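Putative acyl-CoA dehydrogenase (Burkholderia xenovorans, PDB 5JSC) is a putative member of the acyl-CoA dehydrogenase family, a flavoprotein that holds flavin-adenine dinucleotide between its middle beta domain and flanking helices. Local coordinates at residues A140-L146 against A184-F190; S116-S120 against Y131-V135; W177-I183 against P227-L231; F261-V265 against L378-G383. One frame throughout, in Å; residues are numbered along the deposited sequence. Where two conformers were deposited one is given.

Contact 1. Residues A140-L146 against A184-F190; sequences AIAAFAL and ADFYVVF. With FAD (flavin-adenine dinucleotide), chain M.
With CG anti to the carbonyl carbon (chi1 -60°), Phe-190 turns its ring edge toward the face of Phe-144, whose own CG stands anti to the backbone N (chi1 -178°). This offset edge-to-face pair, centroids 5.3 Å apart, accompanies a parallel beta pairing in the middle domain of the acyl-CoA dehydrogenase fold. Val-188 N donates to Ala-143 O, Ala-145 N to Val-188 O, and Phe-190 N to Ala-145 O. Just ahead of strand 186-190, Asp-185 grips Ile-141 twice: its N reaches Ile-141 O, while OD2 takes Ile-141 N on the anti lone pair at 2.8 Å, almost straight. Ala-142 CA lies over one face of the Phe-186 ring, 4.2 Å from its centroid, and Tyr-131 meets that ring edge-to-face. The backbone of 140-146 also binds the flavin: FAD N3 donates to Phe-144 O at 2.8 Å, and Leu-146 N donates to FAD O2 at 2.9 Å.

Contact 2. Residues S116-S120 against Y131-V135; sequences SGAIS and YLPRV
Leu-132 lays its CD2 methyl against Ser-116 CB, 3.8 Å away, and against Ile-119 CG2, at 3.9 Å, so that one branch touches residues three apart in the sequence. The motif is a helix-helix packing in the helical N-terminal domain of the acyl-CoA dehydrogenase fold. The local axes of 116-120 and 131-135 cross at -135° and come within 10.4 Å of each other. The other leucine branch, CD1, reaches the Ser-120 hydroxyl at 3.8 Å, an apolar contact for an OG that is hydrogen-bonded to Gly-75 N. Leu-132 and Ile-119 run alongside one another, pointing opposite ways, while Ile-119 lies nearly perpendicular to Tyr-131, its CD1 3.9 Å from Tyr-131 CB. The tyrosine ring then leads away from helix 103-122 and its OH bonds to Asp-208, while Ile-119 packs on Phe-186 and Val-206, which places this helix pair against the strands of the middle domain. Ser-116 OG sits between the backbone N and the carbonyl carbon (chi1 68°), where it bonds to Gln-112 O of the preceding helical turn and still meets Val-135 CG1 at 3.6 Å.

Contact 3. Residues W177-I183 against P227-L231; sequences WISNGGI and PLARL. With FAD (flavin-adenine dinucleotide), chain M.
The segments 177-183 and 227-231 pair antiparallel, Ile-178 with Ala-229 as a hydrogen-bonded pair and Ser-179 with Leu-228 as a non-hydrogen-bonded one, in the antiparallel sheet of the acyl-CoA dehydrogenase middle domain that forms one wall of the FAD pocket. Ile-178 N donates to Ala-229 O at 3.0 Å, and Ala-229 N returns a bond to Ile-178 O. That oxygen also accepts Gly-181 N, closing a type II beta turn, and its two donors come from opposite faces of the carbonyl plane. Asn-180 N reaches Pro-227 O from above the carbonyl plane, 43° out of it. Ala-229 CB packs directly on the backbone of Gly-181, 3.6 Å from its CA. Where the chain leaves the turn, Ile-183 CD1 rests on Pro-227 CB at 3.5 Å. Asn-180 ND2 bonds to Ala-142 O, tying the turn to the segment that leads into strand 144-145. On the flavin side, Ile-178 CD1 lies near FAD O2, and Trp-177 CB packs near FAD N10. Ser-179 makes two bonds to the isoalloxazine, its N to FAD O4 and its OG to FAD N5, each at 2.9 Å. OG stands anti to the serine carbonyl carbon (chi1 -67°), on the same side as the N. Two donors from one residue therefore fix the O4-N5 edge of the flavin, and would probably draw electron density toward it.

Contact 4. Residues F261-V265 against L378-G383; sequences FRTSV and LRIYEG. With FAD (flavin-adenine dinucleotide), chain M.
A single hydrogen bond joins the segments: Arg-262 NE donates to Glu-382 O at 2.8 Å. The arginine chain is extended from CG to NE, and the acceptor lies 22° out of the guanidinium plane. The two side chains run in opposite senses, and Arg-262 NE lies 5.3 Å from Glu-382 OE1; any attraction acts at that range. Van der Waals contact centres on Val-265. Its CG2 methyl lies 3.2 Å from Glu-382 OE2, and its CG1 meets Tyr-381 CE1 at 3.9 Å and Leu-378 CD2 at 4.2 Å. Tyr-381 and Ile-380 both touch the flavin cofactor; Tyr-381 CD2 approaches FAD C7 to 3.6 Å. In the C-terminal helical domain of the acyl-CoA dehydrogenase fold, this loop between helices 367-376 and 385-405 lies against helix 250-286. Lys-339 of helix 332-356 bonds to the carbonyls of Leu-378, Tyr-381 and Gly-383, while Arg-95 of helix 88-101 packs on Val-265 and Tyr-381.

In the fold
Three of the four contacts touch one FAD, and the fourth backs onto contact 1. Contacts 1 and 3, centres 9 Å apart, alternate along the chain and reach the flavin from backbone and side chain, joined by Tyr-187 OH to Gly-182 N at 2.9 Å. Contact 2 does not reach FAD, its Ser-116 side chain being about 12 Å away, but touches contact 1, where Ile-119 CD1 meets Phe-186 CE1 at 3.7 Å. Contact 4 meets the flavin from the C-terminal domain, its centre about 17 Å from those of contacts 1 and 3. Arg-287, Gln-355 and Gly-359 of the second subunit add further bonds to FAD.

Contact 1. Residues A140-L146 against A184-F190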
# COMPACT_ATOMS: atom_id res chain seq x y z
N ALA C 140 8.92 21.72 -38.24
CA ALA C 140 7.96 20.67 -38.56
C ALA C 140 7.55 19.99 -37.26
O ALA C 140 8.41 19.58 -36.48
CB ALA C 140 8.53 19.63 -39.52
N ILE C 141 6.24 19.86 -37.05
CA ILE C 141 5.69 19.23 -35.86
C ILE C 141 5.45 17.75 -36.15
O ILE C 141 4.77 17.40 -37.12
CB ILE C 141 4.40 19.94 -35.42
CG1 ILE C 141 4.70 21.40 -35.06
CG2 ILE C 141 3.75 19.21 -34.25
CD1 ILE C 141 3.48 22.22 -34.70
N ALA C 142 6.00 16.88 -35.30
CA ALA C 142 5.98 15.43 -35.51
C ALA C 142 4.84 14.79 -34.72
O ALA C 142 4.32 15.35 -33.76
CB ALA C 142 7.31 14.81 -35.08
N ALA C 143 4.48 13.57 -35.15
CA ALA C 143 3.46 12.79 -34.46
C ALA C 143 3.69 11.31 -34.72
O ALA C 143 4.27 10.92 -35.74
CB ALA C 143 2.05 13.20 -34.90
N PHE C 144 3.20 10.49 -33.78
CA PHE C 144 3.45 9.05 -33.71
C PHE C 144 2.08 8.38 -33.64
O PHE C 144 1.40 8.48 -32.61
CB PHE C 144 4.29 8.75 -32.47
CG PHE C 144 4.66 7.30 -32.26
CD1 PHE C 144 5.75 6.75 -32.92
CD2 PHE C 144 3.98 6.52 -31.33
CE1 PHE C 144 6.13 5.44 -32.70
CE2 PHE C 144 4.36 5.20 -31.10
CZ PHE C 144 5.44 4.66 -31.78
N ALA C 145 1.65 7.74 -34.72
CA ALA C 145 0.27 7.25 -34.84
C ALA C 145 0.24 5.72 -34.80
O ALA C 145 0.34 5.05 -35.84
CB ALA C 145 -0.41 7.80 -36.10
N LEU C 146 0.06 5.18 -33.60
CA LEU C 146 0.08 3.74 -33.34
C LEU C 146 -1.26 3.23 -32.84
O LEU C 146 -1.81 2.27 -33.40
CB LEU C 146 1.19 3.43 -32.32
CG LEU C 146 1.41 1.95 -31.98
CD1 LEU C 146 1.80 1.18 -33.24
CD2 LEU C 146 2.48 1.80 -30.89
N ALA C 184 0.03 18.40 -36.46
CA ALA C 184 1.30 17.84 -36.93
C ALA C 184 1.49 18.08 -38.42
O ALA C 184 0.52 18.13 -39.20
CB ALA C 184 1.37 16.34 -36.64
N ASP C 185 2.75 18.21 -38.83
CA ASP C 185 3.08 18.29 -40.25
C ASP C 185 3.24 16.92 -40.89
O ASP C 185 3.11 16.81 -42.12
CB ASP C 185 4.36 19.12 -40.43
CG ASP C 185 4.14 20.58 -40.08
OD1 ASP C 185 3.40 21.25 -40.83
OD2 ASP C 185 4.69 21.04 -39.07
N PHE C 186 3.48 15.89 -40.10
CA PHE C 186 3.52 14.53 -40.60
C PHE C 186 3.23 13.60 -39.43
O PHE C 186 3.38 13.97 -38.26
CB PHE C 186 4.88 14.19 -41.24
CG PHE C 186 6.02 14.17 -40.26
CD1 PHE C 186 6.32 13.02 -39.53
CD2 PHE C 186 6.77 15.32 -40.04
CE1 PHE C 186 7.36 13.02 -38.60
CE2 PHE C 186 7.81 15.32 -39.13
CZ PHE C 186 8.11 14.17 -38.41
N TYR C 187 2.83 12.38 -39.78
CA TYR C 187 2.53 11.32 -38.84
C TYR C 187 3.33 10.10 -39.23
O TYR C 187 3.31 9.71 -40.40
CB TYR C 187 1.03 10.97 -38.86
CG TYR C 187 0.14 12.13 -38.51
CD1 TYR C 187 -0.29 13.02 -39.49
CD2 TYR C 187 -0.27 12.33 -37.20
CE1 TYR C 187 -1.10 14.09 -39.16
CE2 TYR C 187 -1.08 13.40 -36.86
CZ TYR C 187 -1.49 14.27 -37.84
OH TYR C 187 -2.29 15.34 -37.48
N VAL C 188 4.05 9.50 -38.28
CA VAL C 188 4.58 8.16 -38.48
C VAL C 188 3.44 7.19 -38.17
O VAL C 188 3.00 7.08 -37.02
CB VAL C 188 5.80 7.88 -37.61
CG1 VAL C 188 6.23 6.42 -37.76
CG2 VAL C 188 6.95 8.78 -38.01
N VAL C 189 2.93 6.50 -39.19
CA VAL C 189 1.73 5.69 -39.10
C VAL C 189 2.11 4.22 -39.22
O VAL C 189 2.83 3.84 -40.16
CB VAL C 189 0.70 6.06 -40.18
CG1 VAL C 189 -0.57 5.20 -40.06
CG2 VAL C 189 0.35 7.54 -40.12
N PHE C 190 1.61 3.39 -38.31
CA PHE C 190 1.83 1.95 -38.37
C PHE C 190 0.55 1.30 -38.86
O PHE C 190 -0.54 1.62 -38.37
CB PHE C 190 2.26 1.40 -37.01
CG PHE C 190 3.54 2.02 -36.52
CD1 PHE C 190 3.52 3.24 -35.86
CD2 PHE C 190 4.75 1.41 -36.79
CE1 PHE C 190 4.70 3.84 -35.44
CE2 PHE C 190 5.94 2.00 -36.37
CZ PHE C 190 5.91 3.22 -35.70
PA FAD M . -6.65 -0.67 -23.57
O1A FAD M . -5.66 -1.26 -24.51
O2A FAD M . -8.12 -1.03 -23.79
O5B FAD M . -6.21 -1.08 -22.09
C5B FAD M . -7.06 -0.73 -20.98
C4B FAD M . -6.28 -1.09 -19.74
O4B FAD M . -6.09 -2.52 -19.71
C3B FAD M . -4.86 -0.55 -19.68
O3B FAD M . -4.80 0.82 -19.30
C2B FAD M . -4.21 -1.50 -18.67
O2B FAD M . -4.50 -1.07 -17.34
C1B FAD M . -4.94 -2.82 -18.95
N9A FAD M . -4.17 -3.82 -19.69
C8A FAD M . -3.62 -3.68 -20.94
N7A FAD M . -3.06 -4.77 -21.40
C5A FAD M . -3.25 -5.70 -20.38
C6A FAD M . -2.89 -7.05 -20.25
N6A FAD M . -2.23 -7.74 -21.18
N1A FAD M . -3.24 -7.69 -19.10
C2A FAD M . -3.88 -6.99 -18.15
N3A FAD M . -4.27 -5.71 -18.17
C4A FAD M . -3.92 -5.12 -19.32
N1 FAD M . -1.17 6.69 -28.79
C2 FAD M . -0.47 6.89 -29.95
O2 FAD M . -0.39 6.02 -30.83
N3 FAD M . 0.16 8.09 -30.16
C4 FAD M . 0.16 9.17 -29.29
O4 FAD M . 0.68 10.23 -29.62
C4X FAD M . -0.55 8.94 -28.07
N5 FAD M . -0.64 9.93 -27.22
C5X FAD M . -1.50 9.78 -26.14
C6 FAD M . -1.73 10.88 -25.32
C7 FAD M . -2.65 10.82 -24.28
C7M FAD M . -2.91 12.05 -23.45
C8 FAD M . -3.34 9.62 -24.04
C8M FAD M . -4.36 9.51 -22.93
C9 FAD M . -3.10 8.51 -24.85
C9A FAD M . -2.19 8.59 -25.90
N10 FAD M . -1.99 7.51 -26.80
C10 FAD M . -1.20 7.67 -27.91
C1' FAD M . -2.76 6.28 -26.61
C2' FAD M . -2.20 5.37 -25.52
O2' FAD M . -0.96 4.79 -25.92
C3' FAD M . -3.21 4.27 -25.21
O3' FAD M . -4.32 4.91 -24.60
C4' FAD M . -2.68 3.17 -24.30
O4' FAD M . -1.73 2.38 -25.02
C5' FAD M . -3.79 2.29 -23.75
O5' FAD M . -4.52 1.76 -24.88
P FAD M . -6.14 1.85 -24.79
O1P FAD M . -6.58 3.24 -24.47
O2P FAD M . -6.72 1.28 -26.05
O3P FAD M . -6.52 0.91 -23.57

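Contact 2. Residues S116-S120 against Y131-V135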
# COMPACT_ATOMS: atom_id res chain seq x y z
N SER C 116 9.44 11.67 -34.24
CA SER C 116 10.48 11.49 -35.24
C SER C 116 11.38 10.29 -34.99
O SER C 116 12.20 9.97 -35.85
CB SER C 116 11.36 12.75 -35.35
OG SER C 116 12.14 12.94 -34.17
N GLY C 117 11.25 9.63 -33.84
CA GLY C 117 12.21 8.60 -33.47
C GLY C 117 12.27 7.46 -34.47
O GLY C 117 13.34 6.90 -34.72
N ALA C 118 11.12 7.07 -35.03
CA ALA C 118 11.14 5.97 -35.99
C ALA C 118 11.91 6.36 -37.25
O ALA C 118 12.46 5.49 -37.93
CB ALA C 118 9.71 5.54 -36.33
N ILE C 119 11.97 7.66 -37.56
CA ILE C 119 12.75 8.13 -38.70
C ILE C 119 14.24 8.13 -38.36
O ILE C 119 15.08 7.71 -39.18
CB ILE C 119 12.27 9.52 -39.16
CG1 ILE C 119 10.77 9.49 -39.47
CG2 ILE C 119 13.06 10.01 -40.38
CD1 ILE C 119 10.18 10.86 -39.80
N SER C 120 14.60 8.59 -37.16
CA SER C 120 15.99 8.47 -36.72
C SER C 120 16.46 7.02 -36.77
O SER C 120 17.59 6.74 -37.18
CB SER C 120 16.16 9.03 -35.30
OG SER C 120 16.07 10.44 -35.27
N TYR C 131 12.87 15.07 -43.26
CA TYR C 131 12.09 15.30 -42.05
C TYR C 131 12.90 15.72 -40.84
O TYR C 131 12.45 16.59 -40.10
CB TYR C 131 11.27 14.04 -41.70
CG TYR C 131 10.23 13.77 -42.76
CD1 TYR C 131 9.04 14.48 -42.78
CD2 TYR C 131 10.45 12.83 -43.76
CE1 TYR C 131 8.09 14.27 -43.77
CE2 TYR C 131 9.51 12.61 -44.75
CZ TYR C 131 8.33 13.33 -44.75
OH TYR C 131 7.39 13.11 -45.72
N LEU C 132 14.08 15.14 -40.63
CA LEU C 132 14.72 15.35 -39.33
C LEU C 132 15.25 16.77 -39.12
O LEU C 132 15.15 17.28 -37.99
CB LEU C 132 15.84 14.34 -39.12
CG LEU C 132 15.33 12.90 -38.98
CD1 LEU C 132 16.49 11.96 -38.69
CD2 LEU C 132 14.24 12.76 -37.88
N PRO C 133 15.82 17.45 -40.12
CA PRO C 133 16.29 18.82 -39.85
C PRO C 133 15.17 19.76 -39.43
O PRO C 133 15.39 20.62 -38.57
CB PRO C 133 16.92 19.25 -41.18
CG PRO C 133 17.36 17.98 -41.78
CD PRO C 133 16.27 17.01 -41.46
N ARG C 134 13.98 19.60 -40.00
CA ARG C 134 12.85 20.46 -39.64
C ARG C 134 12.28 20.08 -38.28
O ARG C 134 11.81 20.96 -37.54
CB ARG C 134 11.76 20.38 -40.70
N VAL C 135 12.30 18.80 -37.92
CA VAL C 135 11.95 18.41 -36.55
C VAL C 135 12.92 19.07 -35.58
O VAL C 135 12.52 19.67 -34.57
CB VAL C 135 11.96 16.88 -36.40
CG1 VAL C 135 11.89 16.48 -34.92
CG2 VAL C 135 10.80 16.24 -37.18

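Contact 3. Residues W177-I183 against P227-L231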
# COMPACT_ATOMS: atom_id res chain seq x y z
N TRP C 177 -6.25 8.94 -30.13
CA TRP C 177 -5.41 9.47 -29.04
C TRP C 177 -4.09 10.01 -29.57
O TRP C 177 -3.07 9.92 -28.89
CB TRP C 177 -5.13 8.44 -27.93
CG TRP C 177 -6.30 7.59 -27.53
CD1 TRP C 177 -6.41 6.23 -27.69
CD2 TRP C 177 -7.51 8.02 -26.91
NE1 TRP C 177 -7.63 5.80 -27.21
CE2 TRP C 177 -8.32 6.88 -26.73
CE3 TRP C 177 -7.99 9.27 -26.49
CZ2 TRP C 177 -9.59 6.95 -26.15
CZ3 TRP C 177 -9.25 9.34 -25.91
CH2 TRP C 177 -10.03 8.19 -25.75
N ILE C 178 -4.08 10.55 -30.79
CA ILE C 178 -2.82 10.88 -31.44
C ILE C 178 -2.37 12.26 -30.98
O ILE C 178 -3.01 13.27 -31.29
CB ILE C 178 -2.94 10.81 -32.97
CG1 ILE C 178 -3.36 9.40 -33.40
CG2 ILE C 178 -1.61 11.21 -33.62
CD1 ILE C 178 -2.54 8.30 -32.73
N SER C 179 -1.26 12.30 -30.23
CA SER C 179 -0.68 13.56 -29.79
C SER C 179 -0.26 14.42 -30.97
O SER C 179 0.31 13.92 -31.94
CB SER C 179 0.52 13.28 -28.89
OG SER C 179 0.11 12.67 -27.68
N ASN C 180 -0.51 15.73 -30.87
CA ASN C 180 -0.35 16.69 -31.96
C ASN C 180 -1.30 16.41 -33.12
O ASN C 180 -1.16 17.02 -34.19
CB ASN C 180 1.10 16.75 -32.48
CG ASN C 180 2.04 17.42 -31.50
OD1 ASN C 180 1.61 18.16 -30.61
ND2 ASN C 180 3.33 17.16 -31.64
N GLY C 181 -2.27 15.51 -32.94
CA GLY C 181 -3.23 15.27 -34.00
C GLY C 181 -3.95 16.55 -34.38
O GLY C 181 -4.41 17.29 -33.50
N GLY C 182 -4.04 16.83 -35.67
CA GLY C 182 -4.64 18.04 -36.15
C GLY C 182 -3.68 19.19 -36.39
O GLY C 182 -4.02 20.12 -37.11
N ILE C 183 -2.49 19.15 -35.79
CA ILE C 183 -1.52 20.23 -35.99
C ILE C 183 -0.16 19.72 -36.45
O ILE C 183 0.71 20.52 -36.82
CB ILE C 183 -1.36 21.08 -34.72
CG1 ILE C 183 -0.80 20.26 -33.57
CG2 ILE C 183 -2.68 21.75 -34.35
CD1 ILE C 183 -0.69 21.08 -32.32
N PRO C 227 -2.93 18.91 -27.54
CA PRO C 227 -3.47 18.64 -28.89
C PRO C 227 -3.55 17.14 -29.15
O PRO C 227 -2.54 16.44 -29.12
CB PRO C 227 -2.47 19.33 -29.82
CG PRO C 227 -1.68 20.25 -28.96
CD PRO C 227 -1.70 19.71 -27.57
N LEU C 228 -4.77 16.65 -29.41
CA LEU C 228 -5.02 15.23 -29.60
C LEU C 228 -6.11 15.07 -30.65
O LEU C 228 -7.04 15.87 -30.71
CB LEU C 228 -5.47 14.55 -28.30
CG LEU C 228 -4.48 14.14 -27.22
CD1 LEU C 228 -5.24 13.75 -25.96
CD2 LEU C 228 -3.65 12.98 -27.72
N ALA C 229 -6.00 14.02 -31.47
CA ALA C 229 -7.04 13.82 -32.47
C ALA C 229 -7.25 12.35 -32.77
O ALA C 229 -6.38 11.50 -32.54
CB ALA C 229 -6.75 14.56 -33.78
N ARG C 230 -8.43 12.06 -33.32
CA ARG C 230 -8.71 10.82 -34.01
C ARG C 230 -8.49 11.06 -35.50
O ARG C 230 -9.02 12.02 -36.06
CB ARG C 230 -10.15 10.35 -33.75
CG ARG C 230 -10.52 9.02 -34.39
CD ARG C 230 -11.84 8.51 -33.80
NE ARG C 230 -12.35 7.32 -34.46
CZ ARG C 230 -13.19 6.44 -33.91
NH1 ARG C 230 -13.62 6.61 -32.66
NH2 ARG C 230 -13.60 5.39 -34.61
N LEU C 231 -7.68 10.21 -36.12
CA LEU C 231 -7.38 10.30 -37.54
C LEU C 231 -8.17 9.24 -38.27
O LEU C 231 -8.12 8.07 -37.90
CB LEU C 231 -5.89 10.08 -37.80
CG LEU C 231 -4.90 10.89 -36.98
CD1 LEU C 231 -3.50 10.49 -37.40
CD2 LEU C 231 -5.14 12.37 -37.18
PA FAD M . -6.65 -0.67 -23.57
O1A FAD M . -5.66 -1.26 -24.51
O2A FAD M . -8.12 -1.03 -23.79
O5B FAD M . -6.21 -1.08 -22.09
C5B FAD M . -7.06 -0.73 -20.98
C4B FAD M . -6.28 -1.09 -19.74
O4B FAD M . -6.09 -2.52 -19.71
C3B FAD M . -4.86 -0.55 -19.68
O3B FAD M . -4.80 0.82 -19.30
C2B FAD M . -4.21 -1.50 -18.67
O2B FAD M . -4.50 -1.07 -17.34
C1B FAD M . -4.94 -2.82 -18.95
N9A FAD M . -4.17 -3.82 -19.69
C8A FAD M . -3.62 -3.68 -20.94
N7A FAD M . -3.06 -4.77 -21.40
C5A FAD M . -3.25 -5.70 -20.38
C6A FAD M . -2.89 -7.05 -20.25
N6A FAD M . -2.23 -7.74 -21.18
N1A FAD M . -3.24 -7.69 -19.10
C2A FAD M . -3.88 -6.99 -18.15
N3A FAD M . -4.27 -5.71 -18.17
C4A FAD M . -3.92 -5.12 -19.32
N1 FAD M . -1.17 6.69 -28.79
C2 FAD M . -0.47 6.89 -29.95
O2 FAD M . -0.39 6.02 -30.83
N3 FAD M . 0.16 8.09 -30.16
C4 FAD M . 0.16 9.17 -29.29
O4 FAD M . 0.68 10.23 -29.62
C4X FAD M . -0.55 8.94 -28.07
N5 FAD M . -0.64 9.93 -27.22
C5X FAD M . -1.50 9.78 -26.14
C6 FAD M . -1.73 10.88 -25.32
C7 FAD M . -2.65 10.82 -24.28
C7M FAD M . -2.91 12.05 -23.45
C8 FAD M . -3.34 9.62 -24.04
C8M FAD M . -4.36 9.51 -22.93
C9 FAD M . -3.10 8.51 -24.85
C9A FAD M . -2.19 8.59 -25.90
N10 FAD M . -1.99 7.51 -26.80
C10 FAD M . -1.20 7.67 -27.91
C1' FAD M . -2.76 6.28 -26.61
C2' FAD M . -2.20 5.37 -25.52
O2' FAD M . -0.96 4.79 -25.92
C3' FAD M . -3.21 4.27 -25.21
O3' FAD M . -4.32 4.91 -24.60
C4' FAD M . -2.68 3.17 -24.30
O4' FAD M . -1.73 2.38 -25.02
C5' FAD M . -3.79 2.29 -23.75
O5' FAD M . -4.52 1.76 -24.88
P FAD M . -6.14 1.85 -24.79
O1P FAD M . -6.58 3.24 -24.47
O2P FAD M . -6.72 1.28 -26.05
O3P FAD M . -6.52 0.91 -23.57

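Contact 4. Residues F261-V265 against L378-G383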
# COMPACT_ATOMS: atom_id res chain seq x y z
N PHE C 261 11.83 6.31 -25.77
CA PHE C 261 11.17 7.43 -25.12
C PHE C 261 10.38 7.05 -23.87
O PHE C 261 9.98 7.95 -23.13
CB PHE C 261 10.33 8.18 -26.14
CG PHE C 261 11.18 8.90 -27.16
CD1 PHE C 261 11.80 10.09 -26.82
CD2 PHE C 261 11.44 8.35 -28.40
CE1 PHE C 261 12.62 10.74 -27.71
CE2 PHE C 261 12.26 9.00 -29.30
CZ PHE C 261 12.86 10.19 -28.96
N ARG C 262 10.19 5.76 -23.57
CA ARG C 262 9.55 5.42 -22.29
C ARG C 262 10.35 5.97 -21.11
O ARG C 262 9.76 6.44 -20.13
CB ARG C 262 9.35 3.91 -22.16
CG ARG C 262 8.04 3.41 -22.78
CD ARG C 262 7.99 1.89 -22.83
NE ARG C 262 6.79 1.43 -23.51
CZ ARG C 262 6.59 0.18 -23.90
NH1 ARG C 262 7.54 -0.74 -23.70
NH2 ARG C 262 5.46 -0.16 -24.51
N THR C 263 11.68 5.93 -21.17
CA THR C 263 12.45 6.51 -20.07
C THR C 263 12.21 8.02 -19.96
O THR C 263 12.21 8.57 -18.86
CB THR C 263 13.94 6.20 -20.24
OG1 THR C 263 14.10 4.80 -20.51
CG2 THR C 263 14.71 6.54 -18.96
N SER C 264 11.98 8.68 -21.10
CA SER C 264 11.67 10.10 -21.07
C SER C 264 10.30 10.38 -20.46
O SER C 264 10.11 11.45 -19.86
CB SER C 264 11.78 10.70 -22.48
OG SER C 264 10.58 10.57 -23.23
N VAL C 265 9.33 9.46 -20.59
CA VAL C 265 8.06 9.62 -19.88
C VAL C 265 8.28 9.51 -18.39
O VAL C 265 7.67 10.23 -17.59
CB VAL C 265 7.02 8.57 -20.34
CG1 VAL C 265 5.72 8.67 -19.52
CG2 VAL C 265 6.72 8.74 -21.81
N LEU C 378 0.01 9.89 -17.75
CA LEU C 378 1.34 9.31 -17.94
C LEU C 378 1.41 7.87 -17.46
O LEU C 378 2.36 7.17 -17.80
CB LEU C 378 2.41 10.16 -17.24
CG LEU C 378 2.86 11.41 -18.02
CD1 LEU C 378 1.77 12.48 -18.11
CD2 LEU C 378 4.14 12.00 -17.45
N ARG C 379 0.42 7.42 -16.68
CA ARG C 379 0.32 6.02 -16.31
C ARG C 379 -0.36 5.19 -17.39
O ARG C 379 -0.50 3.97 -17.22
CB ARG C 379 -0.44 5.91 -14.98
CG ARG C 379 0.31 6.58 -13.81
CD ARG C 379 -0.60 6.84 -12.62
NE ARG C 379 -1.29 5.61 -12.23
CZ ARG C 379 -2.44 5.58 -11.55
NH1 ARG C 379 -3.01 6.72 -11.18
NH2 ARG C 379 -3.00 4.41 -11.23
N ILE C 380 -0.76 5.83 -18.49
CA ILE C 380 -1.53 5.18 -19.55
C ILE C 380 -0.79 5.23 -20.88
O ILE C 380 -0.63 4.20 -21.55
CB ILE C 380 -2.94 5.81 -19.68
CG1 ILE C 380 -3.73 5.57 -18.39
CG2 ILE C 380 -3.68 5.24 -20.89
CD1 ILE C 380 -4.92 6.48 -18.21
N TYR C 381 -0.29 6.41 -21.27
CA TYR C 381 0.32 6.48 -22.59
C TYR C 381 1.77 5.97 -22.55
O TYR C 381 2.37 5.79 -21.50
CB TYR C 381 0.21 7.90 -23.17
CG TYR C 381 0.96 9.08 -22.57
CD1 TYR C 381 2.34 9.06 -22.38
CD2 TYR C 381 0.30 10.29 -22.32
CE1 TYR C 381 3.03 10.17 -21.89
CE2 TYR C 381 0.99 11.41 -21.85
CZ TYR C 381 2.35 11.34 -21.64
OH TYR C 381 3.06 12.44 -21.19
N GLU C 382 2.29 5.71 -23.76
CA GLU C 382 3.55 4.98 -24.00
C GLU C 382 3.56 3.63 -23.27
O GLU C 382 4.61 3.11 -22.89
CB GLU C 382 4.79 5.83 -23.66
CG GLU C 382 5.01 7.04 -24.62
CD GLU C 382 6.48 7.44 -24.83
OE1 GLU C 382 7.36 6.55 -24.81
OE2 GLU C 382 6.75 8.65 -25.02
N GLY C 383 2.38 3.02 -23.12
CA GLY C 383 2.26 1.72 -22.49
C GLY C 383 1.77 1.82 -21.05
O GLY C 383 2.47 2.38 -20.21
PA FAD M . -6.65 -0.67 -23.57
O1A FAD M . -5.66 -1.26 -24.51
O2A FAD M . -8.12 -1.03 -23.79
O5B FAD M . -6.21 -1.08 -22.09
C5B FAD M . -7.06 -0.73 -20.98
C4B FAD M . -6.28 -1.09 -19.74
O4B FAD M . -6.09 -2.52 -19.71
C3B FAD M . -4.86 -0.55 -19.68
O3B FAD M . -4.80 0.82 -19.30
C2B FAD M . -4.21 -1.50 -18.67
O2B FAD M . -4.50 -1.07 -17.34
C1B FAD M . -4.94 -2.82 -18.95
N9A FAD M . -4.17 -3.82 -19.69
C8A FAD M . -3.62 -3.68 -20.94
N7A FAD M . -3.06 -4.77 -21.40
C5A FAD M . -3.25 -5.70 -20.38
C6A FAD M . -2.89 -7.05 -20.25
N6A FAD M . -2.23 -7.74 -21.18
N1A FAD M . -3.24 -7.69 -19.10
C2A FAD M . -3.88 -6.99 -18.15
N3A FAD M . -4.27 -5.71 -18.17
C4A FAD M . -3.92 -5.12 -19.32
N1 FAD M . -1.17 6.69 -28.79
C2 FAD M . -0.47 6.89 -29.95
O2 FAD M . -0.39 6.02 -30.83
N3 FAD M . 0.16 8.09 -30.16
C4 FAD M . 0.16 9.17 -29.29
O4 FAD M . 0.68 10.23 -29.62
C4X FAD M . -0.55 8.94 -28.07
N5 FAD M . -0.64 9.93 -27.22
C5X FAD M . -1.50 9.78 -26.14
C6 FAD M . -1.73 10.88 -25.32
C7 FAD M . -2.65 10.82 -24.28
C7M FAD M . -2.91 12.05 -23.45
C8 FAD M . -3.34 9.62 -24.04
C8M FAD M . -4.36 9.51 -22.93
C9 FAD M . -3.10 8.51 -24.85
C9A FAD M . -2.19 8.59 -25.90
N10 FAD M . -1.99 7.51 -26.80
C10 FAD M . -1.20 7.67 -27.91
C1' FAD M . -2.76 6.28 -26.61
C2' FAD M . -2.20 5.37 -25.52
O2' FAD M . -0.96 4.79 -25.92
C3' FAD M . -3.21 4.27 -25.21
O3' FAD M . -4.32 4.91 -24.60
C4' FAD M . -2.68 3.17 -24.30
O4' FAD M . -1.73 2.38 -25.02
C5' FAD M . -3.79 2.29 -23.75
O5' FAD M . -4.52 1.76 -24.88
P FAD M . -6.14 1.85 -24.79
O1P FAD M . -6.58 3.24 -24.47
O2P FAD M . -6.72 1.28 -26.05
O3P FAD M . -6.52 0.91 -23.57